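Long-range contacts in protein argonaute (Marinitoga piezophila, PDB 5I4A), which uses short guide RNAs with a 5'-hydroxyl end to bind complementary single-stranded DNA or RNA targets and cleave them: residues I11-I17 against L86-L91; I17-Y23 against D49-I55; E54-F60 against T90-Y94. All coordinates share one frame. Numbering follows the deposited sequence.

Contact 1: residues I11-I17 against L86-L91; sequences IDIPKKI and LFVKTL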
loop_
_atom_site.group_PDB
_atom_site.type_symbol
_atom_site.label_atom_id
_atom_site.label_comp_id
_atom_site.label_asym_id
_atom_site.label_seq_id
_atom_site.Cartn_x
_atom_site.Cartn_y
_atom_site.Cartn_z
ATOM N N ILE A 11 -5.702 -24.387 -11.822
ATOM C CA ILE A 11 -5.794 -24.287 -13.273
ATOM C C ILE A 11 -5.390 -25.626 -13.871
ATOM O O ILE A 11 -4.279 -26.114 -13.632
ATOM C CB ILE A 11 -4.910 -23.149 -13.803
ATOM C CG1 ILE A 11 -5.514 -21.798 -13.408
ATOM C CG2 ILE A 11 -4.738 -23.262 -15.313
ATOM C CD1 ILE A 11 -4.512 -20.673 -13.336
ATOM N N ASP A 12 -6.290 -26.225 -14.646
ATOM C CA ASP A 12 -6.083 -27.542 -15.248
ATOM C C ASP A 12 -6.096 -27.395 -16.767
ATOM O O ASP A 12 -7.111 -27.637 -17.423
ATOM C CB ASP A 12 -7.146 -28.536 -14.767
ATOM C CG ASP A 12 -6.951 -29.924 -15.348
ATOM O OD1 ASP A 12 -6.076 -30.660 -14.847
ATOM O OD2 ASP A 12 -7.669 -30.280 -16.307
ATOM N N ILE A 13 -4.959 -26.985 -17.321
ATOM C CA ILE A 13 -4.764 -26.894 -18.769
ATOM C C ILE A 13 -3.355 -27.360 -19.093
ATOM O O ILE A 13 -2.486 -27.406 -18.213
ATOM C CB ILE A 13 -4.979 -25.460 -19.297
ATOM C CG1 ILE A 13 -3.900 -24.522 -18.756
ATOM C CG2 ILE A 13 -6.374 -24.942 -18.966
ATOM C CD1 ILE A 13 -3.884 -23.168 -19.431
ATOM N N PRO A 14 -3.101 -27.730 -20.349
ATOM C CA PRO A 14 -1.726 -28.057 -20.747
ATOM C C PRO A 14 -0.775 -26.906 -20.459
ATOM O O PRO A 14 -1.077 -25.743 -20.735
ATOM C CB PRO A 14 -1.849 -28.325 -22.250
ATOM C CG PRO A 14 -3.251 -28.801 -22.426
ATOM C CD PRO A 14 -4.073 -28.047 -21.414
ATOM N N LYS A 15 0.387 -27.240 -19.895
ATOM C CA LYS A 15 1.403 -26.239 -19.563
ATOM C C LYS A 15 2.228 -25.891 -20.804
ATOM O O LYS A 15 3.442 -26.088 -20.864
ATOM C CB LYS A 15 2.302 -26.725 -18.433
ATOM C CG LYS A 15 1.619 -26.920 -17.083
ATOM C CD LYS A 15 0.385 -26.045 -16.921
ATOM C CE LYS A 15 -0.309 -26.329 -15.597
ATOM N NZ LYS A 15 -1.726 -25.867 -15.584
ATOM N N LYS A 16 1.536 -25.358 -21.807
ATOM C CA LYS A 16 2.176 -25.019 -23.067
ATOM C C LYS A 16 1.374 -23.924 -23.756
ATOM O O LYS A 16 0.165 -23.795 -23.550
ATOM C CB LYS A 16 2.302 -26.247 -23.975
ATOM C CG LYS A 16 0.971 -26.886 -24.324
ATOM C CD LYS A 16 1.140 -28.075 -25.253
ATOM C CE LYS A 16 1.645 -29.295 -24.506
ATOM N NZ LYS A 16 1.784 -30.467 -25.412
ATOM N N ILE A 17 2.068 -23.145 -24.581
ATOM C CA ILE A 17 1.474 -22.055 -25.344
ATOM C C ILE A 17 1.629 -22.366 -26.824
ATOM O O ILE A 17 2.696 -22.808 -27.264
ATOM C CB ILE A 17 2.128 -20.700 -24.997
ATOM C CG1 ILE A 17 1.914 -20.370 -23.518
ATOM C CG2 ILE A 17 1.590 -19.585 -25.885
ATOM C CD1 ILE A 17 0.472 -20.468 -23.071
ATOM N N LEU A 86 5.635 -16.071 -20.491
ATOM C CA LEU A 86 4.761 -16.165 -21.656
ATOM C C LEU A 86 3.493 -16.941 -21.329
ATOM O O LEU A 86 2.395 -16.561 -21.754
ATOM C CB LEU A 86 5.502 -16.819 -22.820
ATOM C CG LEU A 86 4.725 -17.035 -24.121
ATOM C CD1 LEU A 86 4.112 -15.732 -24.603
ATOM C CD2 LEU A 86 5.631 -17.629 -25.189
ATOM N N PHE A 87 3.623 -18.034 -20.572
ATOM C CA PHE A 87 2.445 -18.797 -20.177
ATOM C C PHE A 87 1.506 -17.956 -19.323
ATOM O O PHE A 87 0.287 -17.971 -19.528
ATOM C CB PHE A 87 2.866 -20.064 -19.429
ATOM C CG PHE A 87 1.712 -20.899 -18.946
ATOM C CD1 PHE A 87 1.116 -21.825 -19.783
ATOM C CD2 PHE A 87 1.221 -20.754 -17.658
ATOM C CE1 PHE A 87 0.052 -22.590 -19.345
ATOM C CE2 PHE A 87 0.158 -21.518 -17.215
ATOM C CZ PHE A 87 -0.427 -22.434 -18.060
ATOM N N VAL A 88 2.058 -17.209 -18.364
ATOM C CA VAL A 88 1.234 -16.392 -17.477
ATOM C C VAL A 88 0.590 -15.248 -18.251
ATOM O O VAL A 88 -0.602 -14.960 -18.092
ATOM C CB VAL A 88 2.073 -15.874 -16.295
ATOM C CG1 VAL A 88 1.278 -14.871 -15.468
ATOM C CG2 VAL A 88 2.539 -17.032 -15.426
ATOM N N LYS A 89 1.374 -14.575 -19.095
ATOM C CA LYS A 89 0.830 -13.507 -19.926
ATOM C C LYS A 89 -0.309 -14.023 -20.798
ATOM O O LYS A 89 -1.372 -13.399 -20.891
ATOM C CB LYS A 89 1.939 -12.906 -20.787
ATOM C CG LYS A 89 1.451 -12.016 -21.914
ATOM C CD LYS A 89 2.597 -11.638 -22.836
ATOM C CE LYS A 89 2.123 -10.767 -23.988
ATOM N NZ LYS A 89 3.252 -10.381 -24.877
ATOM N N THR A 90 -0.101 -15.179 -21.433
ATOM C CA THR A 90 -1.125 -15.754 -22.299
ATOM C C THR A 90 -2.376 -16.118 -21.512
ATOM O O THR A 90 -3.500 -15.872 -21.965
ATOM C CB THR A 90 -0.569 -16.983 -23.011
ATOM O OG1 THR A 90 0.657 -16.639 -23.672
ATOM C CG2 THR A 90 -1.565 -17.506 -24.033
ATOM N N LEU A 91 -2.202 -16.710 -20.329
ATOM C CA LEU A 91 -3.350 -17.098 -19.516
ATOM C C LEU A 91 -4.131 -15.875 -19.046
ATOM O O LEU A 91 -5.368 -15.892 -19.017
ATOM C CB LEU A 91 -2.878 -17.933 -18.327
ATOM C CG LEU A 91 -3.918 -18.686 -17.500
ATOM C CD1 LEU A 91 -4.768 -19.578 -18.383
ATOM C CD2 LEU A 91 -3.216 -19.506 -16.435
#

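Contact 2: residues I17-Y23 against D49-I55; sequences IKRLYFY and DLVWIEI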
loop_
_atom_site.group_PDB
_atom_site.type_symbol
_atom_site.label_atom_id
_atom_site.label_comp_id
_atom_site.label_asym_id
_atom_site.label_seq_id
_atom_site.Cartn_x
_atom_site.Cartn_y
_atom_site.Cartn_z
ATOM N N ILE A 17 2.068 -23.145 -24.581
ATOM C CA ILE A 17 1.474 -22.055 -25.344
ATOM C C ILE A 17 1.629 -22.366 -26.824
ATOM O O ILE A 17 2.696 -22.808 -27.264
ATOM C CB ILE A 17 2.128 -20.700 -24.997
ATOM C CG1 ILE A 17 1.914 -20.370 -23.518
ATOM C CG2 ILE A 17 1.590 -19.585 -25.885
ATOM C CD1 ILE A 17 0.472 -20.468 -23.071
ATOM N N LYS A 18 0.562 -22.147 -27.585
ATOM C CA LYS A 18 0.572 -22.328 -29.030
ATOM C C LYS A 18 0.549 -20.963 -29.704
ATOM O O LYS A 18 -0.230 -20.087 -29.315
ATOM C CB LYS A 18 -0.619 -23.171 -29.495
ATOM C CG LYS A 18 -0.644 -23.410 -31.000
ATOM C CD LYS A 18 -1.161 -24.796 -31.352
ATOM C CE LYS A 18 -2.641 -24.782 -31.701
ATOM N NZ LYS A 18 -3.109 -26.131 -32.130
ATOM N N ARG A 19 1.404 -20.784 -30.710
ATOM C CA ARG A 19 1.464 -19.546 -31.475
ATOM C C ARG A 19 1.074 -19.835 -32.918
ATOM O O ARG A 19 1.767 -20.587 -33.614
ATOM C CB ARG A 19 2.855 -18.913 -31.401
ATOM C CG ARG A 19 2.969 -17.607 -32.174
ATOM C CD ARG A 19 4.086 -16.712 -31.657
ATOM N NE ARG A 19 5.366 -17.401 -31.537
ATOM C CZ ARG A 19 6.105 -17.416 -30.433
ATOM N NH1 ARG A 19 5.699 -16.770 -29.350
ATOM N NH2 ARG A 19 7.259 -18.069 -30.415
ATOM N N LEU A 20 -0.030 -19.241 -33.358
ATOM C CA LEU A 20 -0.549 -19.406 -34.708
ATOM C C LEU A 20 -0.258 -18.156 -35.528
ATOM O O LEU A 20 -0.185 -17.050 -34.991
ATOM C CB LEU A 20 -2.057 -19.671 -34.688
ATOM C CG LEU A 20 -2.541 -20.781 -33.754
ATOM C CD1 LEU A 20 -4.053 -20.891 -33.804
ATOM C CD2 LEU A 20 -1.896 -22.100 -34.124
ATOM N N TYR A 21 -0.103 -18.339 -36.838
ATOM C CA TYR A 21 0.267 -17.259 -37.739
ATOM C C TYR A 21 -0.782 -17.082 -38.827
ATOM O O TYR A 21 -1.435 -18.041 -39.249
ATOM C CB TYR A 21 1.634 -17.519 -38.381
ATOM C CG TYR A 21 2.792 -17.408 -37.416
ATOM C CD1 TYR A 21 3.171 -18.486 -36.628
ATOM C CD2 TYR A 21 3.508 -16.225 -37.296
ATOM C CE1 TYR A 21 4.229 -18.388 -35.745
ATOM C CE2 TYR A 21 4.569 -16.117 -36.417
ATOM C CZ TYR A 21 4.926 -17.204 -35.647
ATOM O OH TYR A 21 5.981 -17.104 -34.771
ATOM N N PHE A 22 -0.927 -15.839 -39.282
ATOM C CA PHE A 22 -1.868 -15.482 -40.333
ATOM C C PHE A 22 -1.218 -14.453 -41.243
ATOM O O PHE A 22 -0.380 -13.660 -40.805
ATOM C CB PHE A 22 -3.177 -14.921 -39.753
ATOM C CG PHE A 22 -3.854 -15.845 -38.782
ATOM C CD1 PHE A 22 -3.504 -15.842 -37.442
ATOM C CD2 PHE A 22 -4.837 -16.722 -39.210
ATOM C CE1 PHE A 22 -4.119 -16.695 -36.547
ATOM C CE2 PHE A 22 -5.460 -17.578 -38.319
ATOM C CZ PHE A 22 -5.100 -17.563 -36.988
ATOM N N TYR A 23 -1.606 -14.469 -42.517
ATOM C CA TYR A 23 -1.091 -13.503 -43.478
ATOM C C TYR A 23 -2.223 -12.973 -44.345
ATOM O O TYR A 23 -3.030 -13.752 -44.863
ATOM C CB TYR A 23 0.002 -14.108 -44.365
ATOM C CG TYR A 23 0.493 -13.125 -45.401
ATOM C CD1 TYR A 23 1.361 -12.102 -45.051
ATOM C CD2 TYR A 23 0.065 -13.202 -46.719
ATOM C CE1 TYR A 23 1.803 -11.189 -45.985
ATOM C CE2 TYR A 23 0.500 -12.293 -47.662
ATOM C CZ TYR A 23 1.368 -11.288 -47.290
ATOM O OH TYR A 23 1.803 -10.380 -48.224
ATOM N N ASP A 49 5.256 -8.519 -41.961
ATOM C CA ASP A 49 4.324 -9.159 -42.887
ATOM C C ASP A 49 3.367 -10.147 -42.232
ATOM O O ASP A 49 2.268 -10.339 -42.759
ATOM C CB ASP A 49 5.087 -9.880 -44.010
ATOM C CG ASP A 49 5.769 -8.918 -44.969
ATOM O OD1 ASP A 49 6.839 -8.379 -44.613
ATOM O OD2 ASP A 49 5.243 -8.709 -46.084
ATOM N N LEU A 50 3.718 -10.768 -41.110
ATOM C CA LEU A 50 2.891 -11.791 -40.489
ATOM C C LEU A 50 2.213 -11.269 -39.226
ATOM O O LEU A 50 2.781 -10.472 -38.471
ATOM C CB LEU A 50 3.719 -13.032 -40.144
ATOM C CG LEU A 50 4.214 -13.873 -41.322
ATOM C CD1 LEU A 50 5.146 -14.971 -40.836
ATOM C CD2 LEU A 50 3.039 -14.463 -42.087
ATOM N N VAL A 51 0.990 -11.740 -39.002
ATOM C CA VAL A 51 0.228 -11.472 -37.787
ATOM C C VAL A 51 0.072 -12.788 -37.039
ATOM O O VAL A 51 -0.245 -13.817 -37.647
ATOM C CB VAL A 51 -1.141 -10.852 -38.110
ATOM C CG1 VAL A 51 -2.061 -10.907 -36.898
ATOM C CG2 VAL A 51 -0.973 -9.421 -38.592
ATOM N N TRP A 52 0.299 -12.764 -35.726
ATOM C CA TRP A 52 0.268 -13.990 -34.943
ATOM C C TRP A 52 -0.489 -13.783 -33.637
ATOM O O TRP A 52 -0.761 -12.657 -33.211
ATOM C CB TRP A 52 1.682 -14.520 -34.665
ATOM C CG TRP A 52 2.711 -13.477 -34.354
ATOM C CD1 TRP A 52 3.417 -12.728 -35.253
ATOM C CD2 TRP A 52 3.183 -13.092 -33.056
ATOM N NE1 TRP A 52 4.284 -11.890 -34.595
ATOM C CE2 TRP A 52 4.160 -12.095 -33.246
ATOM C CE3 TRP A 52 2.866 -13.485 -31.752
ATOM C CZ2 TRP A 52 4.828 -11.492 -32.183
ATOM C CZ3 TRP A 52 3.527 -12.881 -30.698
ATOM C CH2 TRP A 52 4.495 -11.895 -30.919
ATOM N N ILE A 53 -0.828 -14.906 -33.006
ATOM C CA ILE A 53 -1.541 -14.925 -31.736
ATOM C C ILE A 53 -0.988 -16.066 -30.893
ATOM O O ILE A 53 -0.740 -17.165 -31.400
ATOM C CB ILE A 53 -3.066 -15.065 -31.940
ATOM C CG1 ILE A 53 -3.801 -14.983 -30.599
ATOM C CG2 ILE A 53 -3.412 -16.362 -32.674
ATOM C CD1 ILE A 53 -5.302 -15.128 -30.719
ATOM N N GLU A 54 -0.777 -15.797 -29.608
ATOM C CA GLU A 54 -0.305 -16.793 -28.654
ATOM C C GLU A 54 -1.462 -17.157 -27.733
ATOM O O GLU A 54 -2.018 -16.285 -27.056
ATOM C CB GLU A 54 0.892 -16.264 -27.865
ATOM C CG GLU A 54 2.145 -16.110 -28.714
ATOM C CD GLU A 54 3.110 -15.073 -28.172
ATOM O OE1 GLU A 54 2.737 -14.333 -27.239
ATOM O OE2 GLU A 54 4.244 -14.994 -28.689
ATOM N N ILE A 55 -1.826 -18.436 -27.718
ATOM C CA ILE A 55 -3.024 -18.894 -27.017
ATOM C C ILE A 55 -2.662 -20.093 -26.152
ATOM O O ILE A 55 -1.632 -20.750 -26.370
ATOM C CB ILE A 55 -4.158 -19.263 -28.004
ATOM C CG1 ILE A 55 -3.691 -20.359 -28.965
ATOM C CG2 ILE A 55 -4.642 -18.037 -28.752
ATOM C CD1 ILE A 55 -4.823 -21.070 -29.676
#

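Contact 3: residues E54-F60 against T90-Y94; sequences EIPDIDF and TLYKY. With nucleotides of chain B.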
loop_
_atom_site.group_PDB
_atom_site.type_symbol
_atom_site.label_atom_id
_atom_site.label_comp_id
_atom_site.label_asym_id
_atom_site.label_seq_id
_atom_site.Cartn_x
_atom_site.Cartn_y
_atom_site.Cartn_z
ATOM N N GLU A 54 -0.777 -15.797 -29.608
ATOM C CA GLU A 54 -0.305 -16.793 -28.654
ATOM C C GLU A 54 -1.462 -17.157 -27.733
ATOM O O GLU A 54 -2.018 -16.285 -27.056
ATOM C CB GLU A 54 0.892 -16.264 -27.865
ATOM C CG GLU A 54 2.145 -16.110 -28.714
ATOM C CD GLU A 54 3.110 -15.073 -28.172
ATOM O OE1 GLU A 54 2.737 -14.333 -27.239
ATOM O OE2 GLU A 54 4.244 -14.994 -28.689
ATOM N N ILE A 55 -1.826 -18.436 -27.718
ATOM C CA ILE A 55 -3.024 -18.894 -27.017
ATOM C C ILE A 55 -2.662 -20.093 -26.152
ATOM O O ILE A 55 -1.632 -20.750 -26.370
ATOM C CB ILE A 55 -4.158 -19.263 -28.004
ATOM C CG1 ILE A 55 -3.691 -20.359 -28.965
ATOM C CG2 ILE A 55 -4.642 -18.037 -28.752
ATOM C CD1 ILE A 55 -4.823 -21.070 -29.676
ATOM N N PRO A 56 -3.491 -20.406 -25.157
ATOM C CA PRO A 56 -3.333 -21.681 -24.454
ATOM C C PRO A 56 -3.645 -22.836 -25.389
ATOM O O PRO A 56 -4.349 -22.687 -26.391
ATOM C CB PRO A 56 -4.356 -21.601 -23.312
ATOM C CG PRO A 56 -4.762 -20.157 -23.231
ATOM C CD PRO A 56 -4.602 -19.608 -24.611
ATOM N N ASP A 57 -3.106 -24.007 -25.051
ATOM C CA ASP A 57 -3.313 -25.205 -25.864
ATOM C C ASP A 57 -4.687 -25.812 -25.576
ATOM O O ASP A 57 -4.829 -26.933 -25.087
ATOM C CB ASP A 57 -2.199 -26.213 -25.620
ATOM C CG ASP A 57 -2.262 -27.388 -26.575
ATOM O OD1 ASP A 57 -2.839 -27.228 -27.671
ATOM O OD2 ASP A 57 -1.737 -28.469 -26.231
ATOM N N ILE A 58 -5.718 -25.029 -25.889
ATOM C CA ILE A 58 -7.105 -25.428 -25.709
ATOM C C ILE A 58 -7.871 -25.067 -26.972
ATOM O O ILE A 58 -7.357 -24.394 -27.866
ATOM C CB ILE A 58 -7.746 -24.772 -24.465
ATOM C CG1 ILE A 58 -7.381 -23.286 -24.378
ATOM C CG2 ILE A 58 -7.316 -25.502 -23.201
ATOM C CD1 ILE A 58 -8.330 -22.354 -25.111
ATOM N N ASP A 59 -9.116 -25.530 -27.040
ATOM C CA ASP A 59 -9.963 -25.190 -28.174
ATOM C C ASP A 59 -10.235 -23.693 -28.176
ATOM O O ASP A 59 -10.752 -23.142 -27.199
ATOM C CB ASP A 59 -11.270 -25.974 -28.128
ATOM C CG ASP A 59 -11.933 -26.071 -29.488
ATOM O OD1 ASP A 59 -11.290 -26.586 -30.428
ATOM O OD2 ASP A 59 -13.089 -25.617 -29.621
ATOM N N PHE A 60 -9.873 -23.038 -29.275
ATOM C CA PHE A 60 -9.919 -21.581 -29.384
ATOM C C PHE A 60 -10.426 -21.264 -30.788
ATOM O O PHE A 60 -9.667 -21.340 -31.759
ATOM C CB PHE A 60 -8.542 -20.976 -29.127
ATOM C CG PHE A 60 -8.548 -19.482 -28.946
ATOM C CD1 PHE A 60 -8.895 -18.640 -29.990
ATOM C CD2 PHE A 60 -8.175 -18.918 -27.738
ATOM C CE1 PHE A 60 -8.893 -17.269 -29.827
ATOM C CE2 PHE A 60 -8.167 -17.545 -27.572
ATOM C CZ PHE A 60 -8.527 -16.721 -28.621
ATOM N N THR A 90 -0.101 -15.179 -21.433
ATOM C CA THR A 90 -1.125 -15.754 -22.299
ATOM C C THR A 90 -2.376 -16.118 -21.512
ATOM O O THR A 90 -3.500 -15.872 -21.965
ATOM C CB THR A 90 -0.569 -16.983 -23.011
ATOM O OG1 THR A 90 0.657 -16.639 -23.672
ATOM C CG2 THR A 90 -1.565 -17.506 -24.033
ATOM N N LEU A 91 -2.202 -16.710 -20.329
ATOM C CA LEU A 91 -3.350 -17.098 -19.516
ATOM C C LEU A 91 -4.131 -15.875 -19.046
ATOM O O LEU A 91 -5.368 -15.892 -19.017
ATOM C CB LEU A 91 -2.878 -17.933 -18.327
ATOM C CG LEU A 91 -3.918 -18.686 -17.500
ATOM C CD1 LEU A 91 -4.768 -19.578 -18.383
ATOM C CD2 LEU A 91 -3.216 -19.506 -16.435
ATOM N N TYR A 92 -3.424 -14.801 -18.679
ATOM C CA TYR A 92 -4.090 -13.559 -18.295
ATOM C C TYR A 92 -4.940 -13.013 -19.435
ATOM O O TYR A 92 -6.097 -12.626 -19.235
ATOM C CB TYR A 92 -3.052 -12.525 -17.858
ATOM C CG TYR A 92 -2.836 -12.451 -16.363
ATOM C CD1 TYR A 92 -3.901 -12.247 -15.495
ATOM C CD2 TYR A 92 -1.566 -12.587 -15.822
ATOM C CE1 TYR A 92 -3.704 -12.178 -14.127
ATOM C CE2 TYR A 92 -1.359 -12.519 -14.458
ATOM C CZ TYR A 92 -2.430 -12.313 -13.615
ATOM O OH TYR A 92 -2.223 -12.248 -12.256
ATOM N N LYS A 93 -4.375 -12.969 -20.644
ATOM C CA LYS A 93 -5.133 -12.486 -21.792
ATOM C C LYS A 93 -6.303 -13.403 -22.108
ATOM O O LYS A 93 -7.364 -12.933 -22.539
ATOM C CB LYS A 93 -4.214 -12.353 -23.007
ATOM C CG LYS A 93 -3.092 -11.340 -22.828
ATOM C CD LYS A 93 -2.109 -11.393 -23.986
ATOM C CE LYS A 93 -2.787 -11.073 -25.306
ATOM N NZ LYS A 93 -1.831 -11.169 -26.444
ATOM N N TYR A 94 -6.137 -14.707 -21.891
ATOM C CA TYR A 94 -7.222 -15.640 -22.171
ATOM C C TYR A 94 -8.368 -15.466 -21.183
ATOM O O TYR A 94 -9.541 -15.566 -21.562
ATOM C CB TYR A 94 -6.706 -17.076 -22.145
ATOM C CG TYR A 94 -7.783 -18.078 -22.466
ATOM C CD1 TYR A 94 -8.458 -18.023 -23.676
ATOM C CD2 TYR A 94 -8.133 -19.069 -21.562
ATOM C CE1 TYR A 94 -9.449 -18.928 -23.980
ATOM C CE2 TYR A 94 -9.126 -19.983 -21.859
ATOM C CZ TYR A 94 -9.780 -19.905 -23.070
ATOM O OH TYR A 94 -10.768 -20.807 -23.379
ATOM P P A B 11 0.720 -9.905 -12.230
ATOM O OP1 A B 11 -0.622 -9.279 -12.322
ATOM O OP2 A B 11 0.842 -11.363 -11.974
ATOM O "O5'" A B 11 1.487 -9.563 -13.581
ATOM C "C5'" A B 11 2.682 -10.236 -13.940
ATOM C "C4'" A B 11 2.966 -10.067 -15.406
ATOM O "O4'" A B 11 1.970 -10.802 -16.165
ATOM C "C3'" A B 11 2.854 -8.633 -15.906
ATOM O "O3'" A B 11 4.039 -7.863 -15.733
ATOM C "C2'" A B 11 2.421 -8.803 -17.358
ATOM O "O2'" A B 11 3.524 -9.107 -18.200
ATOM C "C1'" A B 11 1.529 -10.034 -17.263
ATOM N N9 A B 11 0.121 -9.668 -17.029
ATOM C C8 A B 11 -0.529 -9.409 -15.843
ATOM N N7 A B 11 -1.799 -9.112 -15.993
ATOM C C5 A B 11 -1.986 -9.181 -17.371
ATOM C C6 A B 11 -3.102 -8.977 -18.199
ATOM N N6 A B 11 -4.318 -8.644 -17.743
ATOM N N1 A B 11 -2.929 -9.131 -19.527
ATOM C C2 A B 11 -1.723 -9.467 -20.004
ATOM N N3 A B 11 -0.600 -9.682 -19.330
ATOM C C4 A B 11 -0.810 -9.520 -18.013
HETATM O O HOH W 1 -0.771 -12.740 -28.918
HETATM O O HOH W 2 -1.458 -13.970 -25.942
HETATM O O HOH W 3 0.507 -14.341 -24.952
#

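Contact 1: residues I11-I17 against L86-L91
The chain from I11 to I17 runs as an irregular loop that becomes a strand only at K16 and I17, and it crosses one side of helix 84-101, whose residues 86-91 are regular helix. The backbones come nearest at I17 and F87, with CA atoms 6.2 Å apart. Here a loop and the start of strand 16-22 pack on a helix of the N-terminal domain; no hydrogen bond links the two segments, so the fit rests on van der Waals contact, mostly of side chains. K15 sits at the centre of an inverse gamma turn that brings the chain round F87: P14 O lies at the edge of the ring, 3.6 Å from F87 CE1, while the aliphatic part of K15 packs on it through CD, 3.9 Å from F87 CZ. I13 fills the gap between two helix residues, its CD1 3.8 Å from both F87 CZ and L91 CD1, and I11 CD1 extends the apolar line to L91 CD2 at 3.6 Å. V88 and K89 pack against the bound RNA. At the strand end I17 CD1 wedges between F87 CD1 and T90 CB, 3.6 Å from each, beside a T90 hydroxyl already occupied by its own helix, with OG1 donating to L86 O at 2.6 Å.

Contact 2: residues I17-Y23 against D49-I55
Six backbone hydrogen bonds join the strands. Strands 17-22 and 51-55 run antiparallel, their axes 4.6 Å apart at the closest and their directions at 160°, as the two inner strands of the four-stranded sheet of the N-terminal domain. The hydrogen-bonded pairs are K18 with I55, L20 with I53 and F22 with V51, each closed by two bonds: K18 N to I55 O is 2.9 Å and I55 N to K18 O 2.8 Å, while F22 N reaches V51 O at 2.7 Å. Between them lie the non-hydrogen-bonded pairs R19-E54 and Y21-W52, where CA atoms approach to 4.3 Å.

One set of apolar contacts lies on the face of L20, F22, V51, I53 and I55. L20 CD1 lies 4.2 Å from I55 CD1, and F22 CE1 4.0 Å from I53 CG2; F32 of helix 29-40 packs on F22 and V51.

Aromatic and charged groups occupy the other face. W52 CB sits over the Y21 ring in a CH-pi contact, 4.0 Å from its centroid; Y21 CD2 also meets L50 CD1 at 4.1 Å, and R19 CD packs 3.5 Å from W52 CE3. R19 NH1 makes a very short salt bridge to E54 OE2, 2.4 Å long. E76 on the neighbouring strand 74-79 takes a second salt bridge from R19 NE and a hydrogen bond from Y21 OH.

The sheet is therefore two-sided: a mainly apolar face, which also carries K18, partly covered by helix 29-40, and a face where one arginine, bridged to two glutamates, links three adjacent strands by charge.

Contact 3: residues E54-F60 against T90-Y94
Y94 lays its side chain across the turn that follows strand 54-56, overlapping P56, I58 and F60. P56 CG meets Y94 CG at 3.7 Å, I58 CD1 comes within 3.5 Å of Y94 CZ, and F60 CE2 lies 3.9 Å from Y94 CD1. The inverse gamma turn centred on D57 curls the chain so that I58 and F60 follow P56 onto this tyrosine. One helical turn earlier T90 presses its methyl on the strand backbone, CG2 being 3.3 Å from E54 O and 3.7 Å from P56 CD; its hydroxyl is bonded to L86 O in the same helix.

No direct hydrogen bond joins the segments, but water does. One molecule donates to E54 O (2.6 Å) and accepts from K93 NZ (2.9 Å), which also bonds to K43 O; another donates to both E54 OE1 (3.2 Å) and T90 OG1 (2.6 Å). The E54 carboxylate also has its salt bridge to R19.

Y92 and the aliphatic part of K93 meet the RNA. Y92 OH donates to OP2 of nucleotide 11 of chain B, an adenosine, at 3.2 Å; C8 of that base lies over one face of the Y92 ring, and K93 CG is 3.7 Å from its C2. The axes of strand 54-56 and helix 90-94 approach to 7.8 Å and cross at -79°: alpha/beta packing of a helix across the sheet of the N-terminal domain.

In the fold
From the N terminus, the chain passes through the loop 11-15 into strand 16-22, turns through helix 29-40 and returns as strand 51-56. Contact 2 closes that excursion and lies within the larger loop that contact 1 closes when helix 84-101 comes back to residues 11-17. Contact 3 follows contact 2 in series: after strand 51-56 the chain passes through strand 74-79 before the same helix reaches 54-60, so contacts 1 and 3 end on one helix and share T90 and L91. I17 belongs to contacts 1 and 2, E54 and I55 to contacts 2 and 3. Contact 2 pairs the two strands, and contacts 1 and 3 set the helix against them.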